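Side-chain contacts in MdcD (Pseudomonas aeruginosa, PDB 5VIP), which probably serves as the beta subunit of malonate decarboxylase, a carboxyltransferase-family protein thought to take part in releasing carbon dioxide from malonyl groups: residues Val72-Glu77 and Ala91-Ala96; Gly95-Ala100 and Thr110-Leu115. All coordinates share one frame; numbering follows the deposited sequence.

Strand 69-76 comes first along the chain, followed by helix 87-105 and strand 111-115, and the two contacts trace this beta-alpha-beta unit in order. Contact 1 closes the loop between Val72-Glu77 and Ala91-Ala96, bringing the chain back along the strand it has just left, in nearly the opposite direction. Contact 2 begins where contact 1 ends, sharing Gly95 and Ala96, and closes a shorter loop onto Thr110-Leu115. The two loops therefore follow one another, neither enclosing the other. Their strands are parallel neighbours in the main mixed sheet, paired through backbone bonds such as Val72 N to Arg111 O (2.9 Å), and the one helix, 87-105, packs on both.

Contact 1 (Val72-Glu77 and Ala91-Ala96); sequences VLAAIE and AKIAGA
Ile93 meets two residues of the strand, Ala74 and Ile76, with different atoms of its longer branch. Its CG1 lies 4.1 Å from Ala74 CB, while the terminal CD1 continues toward Ile76 and comes within 3.9 Å of that residue's CD1. CG1 of Ile93 stands beside the backbone N (chi1 -60°), and the extended second torsion carries CD1 onward to the strand. The two isoleucine side chains cross at about a right angle, and Ile93 CD1 also rests against Ile76 CG1. Ile136 of helix 126-143 also packs on Ile93.

This is the first half of a right-handed beta-alpha-beta crossover in a carboxyltransferase domain of the ClpP/crotonase clan. Strand and helix run nearly antiparallel, at 160°, with segment axes 9.0 Å apart at closest approach.

One turn further on, Ala96 points its methyl at the strand, and CB touches Val72 CG2 at 3.8 Å. That branch of Val72 is anti to its backbone N, whereas CG1, wedged between N and the carbonyl carbon, approaches Ala96 O at 4.2 Å. An aromatic side chain from the other protein of the assembly also packs on Val72.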
# COMPACT_ATOMS: atom_id res chain seq x y z
N VAL B 72 18.89 -5.51 -7.59
CA VAL B 72 17.85 -6.49 -7.81
C VAL B 72 16.77 -5.78 -8.60
O VAL B 72 16.53 -4.58 -8.44
CB VAL B 72 17.29 -7.07 -6.48
CG1 VAL B 72 16.69 -5.96 -5.62
CG2 VAL B 72 16.26 -8.20 -6.75
N LEU B 73 16.13 -6.52 -9.50
CA LEU B 73 15.15 -5.96 -10.40
C LEU B 73 13.92 -6.84 -10.30
O LEU B 73 14.04 -8.06 -10.41
CB LEU B 73 15.70 -5.91 -11.83
CG LEU B 73 15.05 -5.06 -12.91
CD1 LEU B 73 16.04 -4.78 -14.04
CD2 LEU B 73 13.81 -5.74 -13.45
N ALA B 74 12.75 -6.26 -10.04
CA ALA B 74 11.52 -7.02 -10.15
C ALA B 74 10.70 -6.42 -11.27
O ALA B 74 10.44 -5.22 -11.28
CB ALA B 74 10.73 -7.02 -8.81
N ALA B 75 10.30 -7.25 -12.23
CA ALA B 75 9.53 -6.80 -13.38
C ALA B 75 8.27 -7.63 -13.52
O ALA B 75 8.33 -8.86 -13.59
CB ALA B 75 10.36 -6.88 -14.65
N ILE B 76 7.12 -6.96 -13.57
CA ILE B 76 5.85 -7.66 -13.70
C ILE B 76 5.51 -7.78 -15.18
O ILE B 76 5.65 -6.82 -15.95
CB ILE B 76 4.72 -6.94 -12.95
CG1 ILE B 76 5.13 -6.76 -11.48
CG2 ILE B 76 3.41 -7.71 -13.07
CD1 ILE B 76 4.19 -5.90 -10.66
N GLU B 77 5.11 -8.98 -15.59
CA GLU B 77 4.72 -9.21 -16.97
C GLU B 77 3.25 -8.86 -17.14
O GLU B 77 2.37 -9.65 -16.79
CB GLU B 77 5.00 -10.66 -17.37
CG GLU B 77 4.62 -10.98 -18.82
CD GLU B 77 5.26 -10.02 -19.83
OE1 GLU B 77 6.45 -10.23 -20.17
OE2 GLU B 77 4.57 -9.07 -20.28
N ALA B 91 5.00 -12.37 -3.23
CA ALA B 91 6.10 -12.70 -2.34
C ALA B 91 7.46 -12.55 -3.01
O ALA B 91 8.46 -12.24 -2.35
CB ALA B 91 5.94 -14.10 -1.79
N LYS B 92 7.52 -12.81 -4.32
CA LYS B 92 8.77 -12.64 -5.05
C LYS B 92 9.23 -11.18 -4.98
O LYS B 92 10.41 -10.90 -4.75
CB LYS B 92 8.62 -13.08 -6.51
CG LYS B 92 8.61 -14.61 -6.68
CD LYS B 92 8.33 -15.03 -8.12
CE LYS B 92 9.55 -14.83 -9.00
NZ LYS B 92 9.38 -15.42 -10.37
N ILE B 93 8.30 -10.26 -5.15
CA ILE B 93 8.66 -8.84 -5.14
C ILE B 93 9.00 -8.41 -3.71
O ILE B 93 10.04 -7.80 -3.49
CB ILE B 93 7.53 -7.98 -5.69
CG1 ILE B 93 7.21 -8.37 -7.14
CG2 ILE B 93 7.90 -6.48 -5.60
CD1 ILE B 93 5.96 -7.69 -7.70
N ALA B 94 8.13 -8.73 -2.76
CA ALA B 94 8.36 -8.37 -1.36
C ALA B 94 9.67 -8.94 -0.85
O ALA B 94 10.45 -8.23 -0.21
CB ALA B 94 7.18 -8.85 -0.47
N GLY B 95 9.92 -10.21 -1.14
CA GLY B 95 11.12 -10.87 -0.67
C GLY B 95 12.39 -10.31 -1.27
O GLY B 95 13.42 -10.24 -0.61
N ALA B 96 12.32 -9.91 -2.54
CA ALA B 96 13.49 -9.29 -3.19
C ALA B 96 13.82 -7.96 -2.51
O ALA B 96 14.99 -7.67 -2.24
CB ALA B 96 13.22 -9.09 -4.66

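Contact 2 (Gly95-Ala100 and Thr110-Leu115); sequences GALELA and TRALLL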
# COMPACT_ATOMS: atom_id res chain seq x y z
N GLY B 95 9.92 -10.21 -1.14
CA GLY B 95 11.12 -10.87 -0.67
C GLY B 95 12.39 -10.31 -1.27
O GLY B 95 13.42 -10.24 -0.61
N ALA B 96 12.32 -9.91 -2.54
CA ALA B 96 13.49 -9.29 -3.19
C ALA B 96 13.82 -7.96 -2.51
O ALA B 96 14.99 -7.67 -2.24
CB ALA B 96 13.22 -9.09 -4.66
N LEU B 97 12.79 -7.17 -2.23
CA LEU B 97 12.99 -5.89 -1.54
C LEU B 97 13.49 -6.09 -0.12
O LEU B 97 14.32 -5.31 0.37
CB LEU B 97 11.68 -5.09 -1.54
CG LEU B 97 11.30 -4.51 -2.91
CD1 LEU B 97 9.80 -4.21 -3.00
CD2 LEU B 97 12.09 -3.23 -3.13
N GLU B 98 12.97 -7.10 0.56
CA GLU B 98 13.41 -7.40 1.92
C GLU B 98 14.89 -7.79 1.98
O GLU B 98 15.62 -7.37 2.87
CB GLU B 98 12.55 -8.51 2.53
CG GLU B 98 11.12 -8.06 2.81
CD GLU B 98 10.14 -9.22 2.98
OE1 GLU B 98 10.57 -10.39 2.94
OE2 GLU B 98 8.92 -8.95 3.13
N LEU B 99 15.33 -8.61 1.03
CA LEU B 99 16.73 -9.02 1.01
C LEU B 99 17.64 -7.84 0.64
O LEU B 99 18.79 -7.78 1.07
CB LEU B 99 16.93 -10.20 0.05
CG LEU B 99 16.40 -11.54 0.58
CD1 LEU B 99 16.51 -12.65 -0.48
CD2 LEU B 99 17.14 -11.95 1.84
N ALA B 100 17.14 -6.91 -0.16
CA ALA B 100 17.95 -5.73 -0.49
C ALA B 100 18.15 -4.87 0.75
O ALA B 100 19.22 -4.33 0.97
CB ALA B 100 17.31 -4.92 -1.61
N THR B 110 22.83 -2.51 -2.01
CA THR B 110 21.97 -3.06 -3.06
C THR B 110 20.81 -2.13 -3.40
O THR B 110 20.11 -1.63 -2.52
CB THR B 110 21.46 -4.44 -2.65
OG1 THR B 110 22.59 -5.30 -2.50
CG2 THR B 110 20.53 -5.02 -3.72
N ARG B 111 20.64 -1.92 -4.70
CA ARG B 111 19.64 -1.02 -5.26
C ARG B 111 18.49 -1.85 -5.83
O ARG B 111 18.74 -2.85 -6.48
CB ARG B 111 20.27 -0.16 -6.36
CG ARG B 111 21.65 0.43 -6.03
CD ARG B 111 22.40 0.80 -7.29
NE ARG B 111 23.22 2.02 -7.15
CZ ARG B 111 23.77 2.66 -8.18
NH1 ARG B 111 23.60 2.21 -9.43
NH2 ARG B 111 24.48 3.78 -7.97
N ALA B 112 17.25 -1.42 -5.61
CA ALA B 112 16.10 -2.14 -6.16
C ALA B 112 15.41 -1.32 -7.25
O ALA B 112 15.12 -0.13 -7.07
CB ALA B 112 15.10 -2.50 -5.05
N LEU B 113 15.14 -1.99 -8.36
CA LEU B 113 14.50 -1.39 -9.52
C LEU B 113 13.21 -2.15 -9.82
O LEU B 113 13.22 -3.38 -10.00
CB LEU B 113 15.44 -1.44 -10.73
CG LEU B 113 14.94 -0.97 -12.10
CD1 LEU B 113 14.51 0.50 -12.06
CD2 LEU B 113 16.02 -1.18 -13.13
N LEU B 114 12.10 -1.41 -9.84
CA LEU B 114 10.77 -2.02 -10.04
C LEU B 114 10.19 -1.62 -11.39
O LEU B 114 9.99 -0.44 -11.66
CB LEU B 114 9.80 -1.58 -8.93
CG LEU B 114 10.23 -1.89 -7.50
CD1 LEU B 114 9.19 -1.34 -6.50
CD2 LEU B 114 10.38 -3.40 -7.33
N LEU B 115 9.91 -2.62 -12.23
CA LEU B 115 9.23 -2.39 -13.50
C LEU B 115 7.76 -2.77 -13.34
O LEU B 115 7.40 -3.96 -13.37
CB LEU B 115 9.89 -3.21 -14.62
CG LEU B 115 11.07 -2.59 -15.38
CD1 LEU B 115 12.04 -1.79 -14.51
CD2 LEU B 115 11.81 -3.64 -16.19
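Leu97 and Ala112 form the centre of this contact, where the second half of the beta-alpha-beta unit brings helix 87-105 over strand 111-115. The unit forms part of the crotonase-like fold of the carboxyltransferase domain, and its right-handed crossover places this strand beside, and parallel to, strand 69-76.

The Leu97 side chain leaves the helix with CB still 5.5 Å from Ala112 CB, and so takes little direct part. CG lies anti to the carbonyl carbon and beside the backbone N (chi1 -73°), a setting that brings the branch point nearer the strand, 4.8 Å from Ala112 CB. From here CD2 drops onto the methyl of Ala112, with Leu97 CD2 and Ala112 CB 3.6 Å apart, the closest approach between the two segments. Both methyls also face the end of Leu114, loosely: Leu97 CD1 is 4.4 Å from Leu114 CD2, and Leu97 CD2 is hardly farther. Ala139, Ile140 and Leu143 of helix 126-143 also pack on Leu97, so that this leucine is shared between the strand and a second helix; Leu143 reaches Ala112 as well.

One turn along, near the start of the strand, Ala100 faces Thr110. The backbones draw closer here, with Ala100 CA and Thr110 CA 5.5 Å apart, and only short side chains lie between them. Thr110 turns its two branches to different tasks: OG1 is hydrogen-bonded to Asp103 OD2, near the end of the same helix, while CG2, anti to the backbone N, is given to the apolar contact. The amide ND2 of Asn104 bonds both Ala100 O and Thr110 O, tying the helix to the residue that leads into the strand. Thr110 CG2 rests 3.9 Å from Ala100 CB.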